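Local coordinates for protein GH59 galactosidase (Clostridium cellulolyticum, PDB 2V4V) that binds plant cell wall sugars such as xylose through this family 6 carbohydrate-binding module, one part of a larger, probably polysaccharide-degrading glycoside hydrolase, at residues Gly51-Thr61 and Thr86-Cys97; Ser2-Glu10 and Asn121-Glu129. All coordinates share one frame; numbering follows the deposited sequence.

Interaction 1 of 2, residues Gly51-Thr61 and Thr86-Cys97. With XYP (beta-D-xylopyranose), chain B.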
# COMPACT_ATOMS: atom_id res chain seq x y z
N GLY A 51 3.45 -14.90 -1.89
CA GLY A 51 4.31 -15.01 -0.72
C GLY A 51 4.77 -13.68 -0.11
O GLY A 51 5.23 -13.63 1.01
N GLY A 52 4.63 -12.59 -0.87
CA GLY A 52 5.21 -11.33 -0.42
C GLY A 52 4.56 -10.10 -1.01
O GLY A 52 3.76 -10.19 -1.92
N PHE A 53 4.99 -8.94 -0.50
CA PHE A 53 4.43 -7.62 -0.93
C PHE A 53 5.58 -6.61 -0.89
O PHE A 53 6.41 -6.64 0.03
CB PHE A 53 3.36 -7.24 0.07
CG PHE A 53 2.81 -5.81 -0.06
CD1 PHE A 53 1.67 -5.55 -0.84
CD2 PHE A 53 3.36 -4.78 0.69
CE1 PHE A 53 1.12 -4.28 -0.86
CE2 PHE A 53 2.82 -3.50 0.66
CZ PHE A 53 1.70 -3.25 -0.13
N GLN A 54 5.61 -5.75 -1.90
CA GLN A 54 6.64 -4.72 -2.04
C GLN A 54 5.93 -3.42 -2.32
O GLN A 54 5.09 -3.34 -3.24
CB GLN A 54 7.58 -5.12 -3.19
CG GLN A 54 8.70 -4.14 -3.52
CD GLN A 54 9.39 -4.48 -4.85
OE1 GLN A 54 8.86 -5.26 -5.66
NE2 GLN A 54 10.54 -3.86 -5.09
N ALA A 55 6.26 -2.40 -1.53
CA ALA A 55 5.67 -1.07 -1.75
C ALA A 55 6.76 -0.01 -1.91
O ALA A 55 7.76 -0.03 -1.18
CB ALA A 55 4.78 -0.70 -0.57
N ARG A 56 6.53 0.90 -2.87
CA ARG A 56 7.49 1.99 -3.12
C ARG A 56 7.02 3.22 -2.34
O ARG A 56 5.99 3.78 -2.67
CB ARG A 56 7.54 2.27 -4.64
CG ARG A 56 8.60 3.24 -5.06
CD ARG A 56 9.99 2.60 -4.90
NE ARG A 56 11.00 3.57 -5.28
CZ ARG A 56 12.32 3.40 -5.12
NH1 ARG A 56 12.78 2.25 -4.60
NH2 ARG A 56 13.15 4.38 -5.47
N VAL A 57 7.75 3.56 -1.28
CA VAL A 57 7.25 4.50 -0.27
C VAL A 57 8.27 5.56 0.12
O VAL A 57 9.49 5.34 0.01
CB VAL A 57 6.88 3.78 1.02
CG1 VAL A 57 5.53 3.02 0.86
CG2 VAL A 57 8.01 2.82 1.43
N ALA A 58 7.78 6.72 0.55
CA ALA A 58 8.64 7.81 1.02
C ALA A 58 8.05 8.33 2.35
O ALA A 58 6.82 8.25 2.56
CB ALA A 58 8.65 8.97 0.02
N SER A 59 8.90 8.86 3.24
CA SER A 59 8.32 9.48 4.42
C SER A 59 9.29 10.44 5.07
O SER A 59 10.47 10.06 5.32
CB SER A 59 7.99 8.42 5.49
OG SER A 59 7.62 9.04 6.70
N ALA A 60 8.82 11.65 5.40
CA ALA A 60 9.64 12.59 6.16
C ALA A 60 9.47 12.43 7.66
O ALA A 60 10.02 13.22 8.46
CB ALA A 60 9.33 14.03 5.78
N THR A 61 8.71 11.43 8.06
CA THR A 61 8.45 11.21 9.47
C THR A 61 9.04 9.85 9.83
O THR A 61 10.18 9.54 9.45
CB THR A 61 6.93 11.29 9.76
OG1 THR A 61 6.26 10.34 8.92
CG2 THR A 61 6.38 12.76 9.47
N THR A 86 12.29 8.05 5.35
CA THR A 86 13.33 8.12 4.31
C THR A 86 13.99 9.50 4.29
O THR A 86 14.86 9.79 3.43
CB THR A 86 12.75 7.88 2.91
OG1 THR A 86 11.75 8.89 2.65
CG2 THR A 86 12.14 6.50 2.82
N GLY A 87 13.56 10.33 5.23
CA GLY A 87 14.12 11.68 5.36
C GLY A 87 13.45 12.75 4.48
O GLY A 87 13.80 13.96 4.59
N ASP A 88 12.57 12.34 3.57
CA ASP A 88 11.96 13.32 2.69
C ASP A 88 10.69 12.74 2.11
O ASP A 88 10.65 11.56 1.81
CB ASP A 88 12.92 13.67 1.56
CG ASP A 88 12.48 14.89 0.77
OD1 ASP A 88 12.83 16.01 1.20
OD2 ASP A 88 11.78 14.73 -0.25
N TRP A 89 9.66 13.58 1.92
CA TRP A 89 8.40 13.09 1.35
C TRP A 89 8.51 12.58 -0.07
O TRP A 89 7.58 11.91 -0.55
CB TRP A 89 7.32 14.19 1.36
CG TRP A 89 6.83 14.50 2.75
CD1 TRP A 89 6.91 15.71 3.41
CD2 TRP A 89 6.21 13.59 3.67
NE1 TRP A 89 6.38 15.60 4.68
CE2 TRP A 89 5.94 14.31 4.87
CE3 TRP A 89 5.87 12.22 3.62
CZ2 TRP A 89 5.32 13.71 5.99
CZ3 TRP A 89 5.22 11.64 4.73
CH2 TRP A 89 4.99 12.37 5.91
N GLN A 90 9.60 12.93 -0.76
CA GLN A 90 9.77 12.53 -2.16
C GLN A 90 11.09 11.79 -2.45
O GLN A 90 11.54 11.76 -3.60
CB GLN A 90 9.57 13.75 -3.09
CG GLN A 90 8.16 14.37 -3.02
CD GLN A 90 7.08 13.43 -3.60
OE1 GLN A 90 7.38 12.50 -4.37
NE2 GLN A 90 5.82 13.69 -3.24
N THR A 91 11.66 11.14 -1.42
CA THR A 91 12.77 10.22 -1.59
C THR A 91 12.25 8.84 -1.21
O THR A 91 11.87 8.63 -0.05
CB THR A 91 13.90 10.61 -0.65
OG1 THR A 91 14.41 11.90 -1.04
CG2 THR A 91 15.01 9.53 -0.65
N TYR A 92 12.16 7.96 -2.21
CA TYR A 92 11.47 6.66 -2.06
C TYR A 92 12.44 5.52 -1.81
O TYR A 92 13.62 5.58 -2.17
CB TYR A 92 10.56 6.35 -3.26
CG TYR A 92 9.43 7.34 -3.39
CD1 TYR A 92 8.13 7.00 -3.03
CD2 TYR A 92 9.68 8.67 -3.82
CE1 TYR A 92 7.09 7.90 -3.13
CE2 TYR A 92 8.64 9.60 -3.93
CZ TYR A 92 7.33 9.22 -3.54
OH TYR A 92 6.25 10.09 -3.61
N THR A 93 11.88 4.48 -1.20
CA THR A 93 12.58 3.23 -0.99
C THR A 93 11.57 2.07 -1.10
O THR A 93 10.39 2.32 -1.36
CB THR A 93 13.28 3.22 0.35
OG1 THR A 93 14.26 2.16 0.38
CG2 THR A 93 12.27 3.13 1.50
N ASP A 94 12.05 0.83 -0.97
CA ASP A 94 11.17 -0.34 -1.03
C ASP A 94 10.89 -0.85 0.38
O ASP A 94 11.81 -1.20 1.15
CB ASP A 94 11.83 -1.47 -1.83
CG ASP A 94 11.99 -1.17 -3.32
OD1 ASP A 94 11.38 -0.23 -3.89
OD2 ASP A 94 12.72 -1.96 -3.97
N ALA A 95 9.62 -0.91 0.73
CA ALA A 95 9.20 -1.54 1.99
C ALA A 95 8.68 -2.91 1.60
O ALA A 95 8.05 -3.06 0.51
CB ALA A 95 8.11 -0.69 2.68
N LYS A 96 8.92 -3.93 2.43
CA LYS A 96 8.59 -5.28 1.99
C LYS A 96 8.10 -6.10 3.20
O LYS A 96 8.57 -5.89 4.33
CB LYS A 96 9.86 -5.95 1.43
CG LYS A 96 10.29 -5.27 0.10
CD LYS A 96 11.67 -5.69 -0.38
CE LYS A 96 12.78 -4.90 0.34
NZ LYS A 96 14.09 -5.17 -0.36
N CYS A 97 7.22 -7.07 2.92
CA CYS A 97 6.77 -7.99 3.96
C CYS A 97 6.31 -9.32 3.35
O CYS A 97 6.09 -9.43 2.11
CB CYS A 97 5.65 -7.41 4.83
SG CYS A 97 4.11 -7.12 3.86
O1 XYP B . 2.85 18.60 2.75
C1 XYP B . 2.35 17.28 2.58
C2 XYP B . 3.18 16.66 1.47
C3 XYP B . 2.75 15.22 1.24
C4 XYP B . 2.69 14.47 2.57
C5 XYP B . 1.91 15.27 3.62
O2 XYP B . 2.98 17.32 0.22
O3 XYP B . 3.62 14.57 0.34
O4 XYP B . 2.06 13.22 2.42
O5 XYP B . 2.48 16.56 3.75
O HOH W 1 12.37 10.41 7.95

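Interaction 2 of 2, residues Ser2-Glu10 and Asn121-Glu129. With NA (sodium ion), chain C; XYP (beta-D-xylopyranose), chain B.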
# COMPACT_ATOMS: atom_id res chain seq x y z
N SER A 2 -3.80 -8.32 -12.07
CA SER A 2 -2.98 -9.34 -11.45
C SER A 2 -2.34 -8.81 -10.17
O SER A 2 -1.82 -7.68 -10.16
CB SER A 2 -1.86 -9.72 -12.41
OG SER A 2 -0.99 -10.65 -11.79
N ALA A 3 -2.33 -9.63 -9.12
CA ALA A 3 -1.59 -9.24 -7.90
C ALA A 3 -0.09 -9.02 -8.16
O ALA A 3 0.60 -8.27 -7.41
CB ALA A 3 -1.78 -10.29 -6.78
N TYR A 4 0.40 -9.66 -9.22
CA TYR A 4 1.83 -9.71 -9.53
C TYR A 4 2.29 -8.59 -10.47
O TYR A 4 3.49 -8.49 -10.74
CB TYR A 4 2.21 -11.13 -10.04
CG TYR A 4 1.68 -12.12 -9.05
CD1 TYR A 4 2.27 -12.25 -7.79
CD2 TYR A 4 0.50 -12.83 -9.30
CE1 TYR A 4 1.74 -13.11 -6.83
CE2 TYR A 4 -0.04 -13.70 -8.33
CZ TYR A 4 0.60 -13.84 -7.09
OH TYR A 4 0.14 -14.68 -6.08
N SER A 5 1.34 -7.77 -10.93
CA SER A 5 1.62 -6.60 -11.72
C SER A 5 2.06 -5.45 -10.81
O SER A 5 1.87 -5.45 -9.59
CB SER A 5 0.37 -6.18 -12.53
OG SER A 5 -0.74 -5.81 -11.70
N ARG A 6 2.65 -4.44 -11.44
CA ARG A 6 2.90 -3.21 -10.75
C ARG A 6 1.60 -2.41 -10.70
O ARG A 6 1.04 -2.02 -11.75
CB ARG A 6 3.97 -2.42 -11.49
CG ARG A 6 4.17 -1.03 -10.96
CD ARG A 6 5.35 -0.51 -11.66
NE ARG A 6 5.49 0.93 -11.55
CZ ARG A 6 6.65 1.56 -11.47
NH1 ARG A 6 7.79 0.85 -11.46
NH2 ARG A 6 6.65 2.88 -11.38
N ILE A 7 1.11 -2.17 -9.49
CA ILE A 7 -0.16 -1.47 -9.32
C ILE A 7 0.15 -0.05 -8.81
O ILE A 7 0.73 0.12 -7.73
CB ILE A 7 -1.07 -2.22 -8.34
CG1 ILE A 7 -1.36 -3.64 -8.87
CG2 ILE A 7 -2.36 -1.44 -8.04
CD1 ILE A 7 -2.05 -4.56 -7.82
N GLU A 8 -0.15 0.94 -9.64
CA GLU A 8 0.16 2.31 -9.23
C GLU A 8 -0.81 2.70 -8.11
O GLU A 8 -2.03 2.45 -8.21
CB GLU A 8 -0.01 3.25 -10.39
CG GLU A 8 1.04 2.98 -11.46
CD GLU A 8 2.49 3.33 -11.01
OE1 GLU A 8 2.69 4.08 -10.04
OE2 GLU A 8 3.47 2.90 -11.68
N ALA A 9 -0.30 3.37 -7.07
CA ALA A 9 -1.13 3.60 -5.90
C ALA A 9 -2.36 4.45 -6.28
O ALA A 9 -3.44 4.31 -5.66
CB ALA A 9 -0.32 4.31 -4.81
N GLU A 10 -2.14 5.38 -7.23
CA GLU A 10 -3.23 6.34 -7.59
C GLU A 10 -4.35 5.70 -8.44
O GLU A 10 -5.36 6.38 -8.76
CB GLU A 10 -2.68 7.55 -8.36
CG GLU A 10 -2.17 7.24 -9.74
CD GLU A 10 -0.76 6.70 -9.82
OE1 GLU A 10 -0.13 6.38 -8.77
OE2 GLU A 10 -0.27 6.64 -10.99
N ASN A 121 4.17 8.37 1.93
CA ASN A 121 3.57 8.50 0.58
C ASN A 121 3.79 7.15 -0.14
O ASN A 121 4.85 6.51 0.06
CB ASN A 121 4.29 9.60 -0.23
CG ASN A 121 4.04 10.98 0.30
OD1 ASN A 121 4.82 11.95 0.03
ND2 ASN A 121 2.99 11.11 1.09
N LEU A 122 2.83 6.76 -0.98
CA LEU A 122 2.90 5.44 -1.65
C LEU A 122 2.85 5.69 -3.14
O LEU A 122 1.90 6.29 -3.62
CB LEU A 122 1.71 4.54 -1.21
CG LEU A 122 1.54 3.19 -1.91
CD1 LEU A 122 2.71 2.22 -1.55
CD2 LEU A 122 0.22 2.60 -1.40
N ASN A 123 3.89 5.25 -3.85
CA ASN A 123 3.97 5.44 -5.28
C ASN A 123 3.29 4.29 -6.04
O ASN A 123 2.35 4.48 -6.83
CB ASN A 123 5.46 5.58 -5.67
CG ASN A 123 5.68 5.79 -7.16
OD1 ASN A 123 4.73 5.83 -7.97
ND2 ASN A 123 6.96 5.91 -7.54
N TRP A 124 3.70 3.06 -5.74
CA TRP A 124 3.13 1.86 -6.37
C TRP A 124 3.41 0.67 -5.44
O TRP A 124 4.14 0.80 -4.48
CB TRP A 124 3.70 1.63 -7.79
CG TRP A 124 5.19 1.51 -7.88
CD1 TRP A 124 6.07 2.52 -8.19
CD2 TRP A 124 5.99 0.35 -7.64
NE1 TRP A 124 7.35 2.07 -8.18
CE2 TRP A 124 7.34 0.73 -7.86
CE3 TRP A 124 5.70 -1.00 -7.34
CZ2 TRP A 124 8.40 -0.18 -7.72
CZ3 TRP A 124 6.76 -1.89 -7.17
CH2 TRP A 124 8.09 -1.47 -7.39
N PHE A 125 2.76 -0.47 -5.71
CA PHE A 125 3.10 -1.66 -4.94
C PHE A 125 2.89 -2.86 -5.85
O PHE A 125 2.31 -2.77 -6.95
CB PHE A 125 2.19 -1.77 -3.71
CG PHE A 125 0.73 -1.81 -4.06
CD1 PHE A 125 0.08 -3.04 -4.10
CD2 PHE A 125 -0.00 -0.65 -4.31
CE1 PHE A 125 -1.26 -3.13 -4.41
CE2 PHE A 125 -1.34 -0.74 -4.64
CZ PHE A 125 -1.96 -1.95 -4.67
N THR A 126 3.35 -4.00 -5.35
CA THR A 126 3.10 -5.26 -6.08
C THR A 126 3.18 -6.43 -5.12
O THR A 126 3.74 -6.29 -4.00
CB THR A 126 4.15 -5.48 -7.23
OG1 THR A 126 3.76 -6.57 -8.08
CG2 THR A 126 5.57 -5.70 -6.63
N PHE A 127 2.63 -7.59 -5.51
CA PHE A 127 2.86 -8.80 -4.73
C PHE A 127 3.87 -9.72 -5.44
O PHE A 127 4.05 -9.63 -6.66
CB PHE A 127 1.57 -9.59 -4.53
CG PHE A 127 0.58 -8.89 -3.65
CD1 PHE A 127 0.52 -9.19 -2.29
CD2 PHE A 127 -0.29 -7.92 -4.17
CE1 PHE A 127 -0.42 -8.56 -1.46
CE2 PHE A 127 -1.26 -7.29 -3.37
CZ PHE A 127 -1.30 -7.58 -2.00
N SER A 128 4.50 -10.60 -4.68
CA SER A 128 5.47 -11.55 -5.26
C SER A 128 5.01 -12.96 -4.95
O SER A 128 4.35 -13.18 -3.94
CB SER A 128 6.86 -11.32 -4.68
OG SER A 128 6.78 -11.31 -3.24
N GLU A 129 5.35 -13.89 -5.84
CA GLU A 129 5.03 -15.29 -5.63
C GLU A 129 5.99 -15.90 -4.62
O GLU A 129 7.13 -15.43 -4.44
CB GLU A 129 5.09 -16.06 -6.95
CG GLU A 129 3.94 -15.78 -7.88
CD GLU A 129 3.80 -16.86 -8.95
OE1 GLU A 129 4.79 -17.09 -9.68
OE2 GLU A 129 2.70 -17.48 -9.05
NA NA C . 2.40 6.04 -8.64
O1 XYP B . 2.85 18.60 2.75
C1 XYP B . 2.35 17.28 2.58
C2 XYP B . 3.18 16.66 1.47
C3 XYP B . 2.75 15.22 1.24
C4 XYP B . 2.69 14.47 2.57
C5 XYP B . 1.91 15.27 3.62
O2 XYP B . 2.98 17.32 0.22
O3 XYP B . 3.62 14.57 0.34
O4 XYP B . 2.06 13.22 2.42
O5 XYP B . 2.48 16.56 3.75
O HOH W 2 2.33 6.90 -10.96

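Interaction 1 of 2, residues Gly51-Thr61 and Thr86-Cys97
Arg56 turns CG away from its own backbone N (chi1 -173°) and bends at chi2 (70°), a path that lays its guanidinium over the backbone of Tyr92 and Thr93 and brings NH1 to Asp94 OD1 at 2.9 Å. This salt bridge lies in the guanidinium plane but meets the carboxylate from above, since the two flat groups are steeply turned against each other. Asp94 OD2 also receives a weak bond from Gln54 NE2. Arginine suits the place because it has N-H groups to spare: NH2 forms a second salt bridge, with Glu25.

Beneath these side chains, strands 52-59 and 91-97 run as antiparallel neighbours, with Phe53-Cys97, Ala55-Ala95 and Val57-Thr93 as hydrogen-bonded pairs. On the other face Val57 CG2 rests on Ala95 CB (3.7 Å), and Cys97 SG comes obliquely to the Phe53 ring. Largely apolar groups fit here, because this face packs on strands 64-70 and 77-83 of the second sheet.

Beyond Val57, Thr86 takes up the bonding. Its N donates to Ser59 O, and its hydroxyl accepts from Ser59 N (2.9 Å between N and OG1) while OG1 donates to Thr91 O at 2.7 Å, a double role that suits a hydroxyl. Ala58 CB sits over the middle of the Tyr92 ring, 3.6 Å from its centroid, where a methyl can lie close to the ring face. Ala60 CB lies over the face of the five-membered ring of Trp89, 3.5 Å from that centroid, in a CH-pi contact. Over the opposite indole face lies xylose, its C4 3.8 Å from Trp89 CD2. The tryptophan is thus backed by protein on one side and meets the sugar on the other, consistent with recognition partly through dispersion and C-H contacts, which would complement the polar bonds of the pocket.

Interaction 2 of 2, residues Ser2-Glu10 and Asn121-Glu129
Arg6 and Trp124 stack at the edge of one sheet of the beta-sandwich, where the short strand 7-8 pairs antiparallel with 121-128. From CB, itself clear of the indole, the arginine chain runs out extended. CG passes Trp124 CE3 at 3.9 Å, CD skirts CD2, and NE lies above CG of the indole. CZ then comes 3.5 Å from the centroid of the five-membered ring, with the guanidinium nearly parallel to it (planes at 19°), in a cation-pi stack. At the tip NH1 lies over NE1 and CE2, and NH2 over CD1. Side-on, NE and NH2 both grip Glu8 OE2, NE at 2.8 Å, and this probably steadies the stack. A long, flat cation suits a place that offers both an indole face and a carboxylate.

On the buried face, Ile7 CB lies over the Phe125 ring and its CG2 reaches CZ at 3.4 Å. Farther along, Thr126 OG1 donates to Ser5 O, tying down the chain just ahead of Ile7.

Glu8 has a second task, for OE1 binds the sodium ion. Glu10 OE1, a water and Glu28 from outside these segments join it. Asn123 chelates the ion with OD1 and its backbone O, each 2.4 Å from sodium, and that same backbone O accepts a hydrogen bond from Ala9 N at 2.9 Å.

Overall arrangement
From the N terminus, segment 2-10 lays down an edge of the four-stranded sheet and waits for the last strand: interaction 2 closes a loop of 110 residues that spans almost the whole module. Within that span, interaction 1 closes a shorter loop, whose strands 64-70 and 77-83 belong to the facing five-stranded sheet. The contacts therefore nest and do not cross. They meet where strands 52-59 and 121-128 run side by side, with Ala58 O 2.7 Å from Asn121 N, giving the order 7-8, 121-128, 52-59, 91-98. At one end of this sheet, Trp89 from interaction 1 and Asn121 from interaction 2 share the xylose pocket.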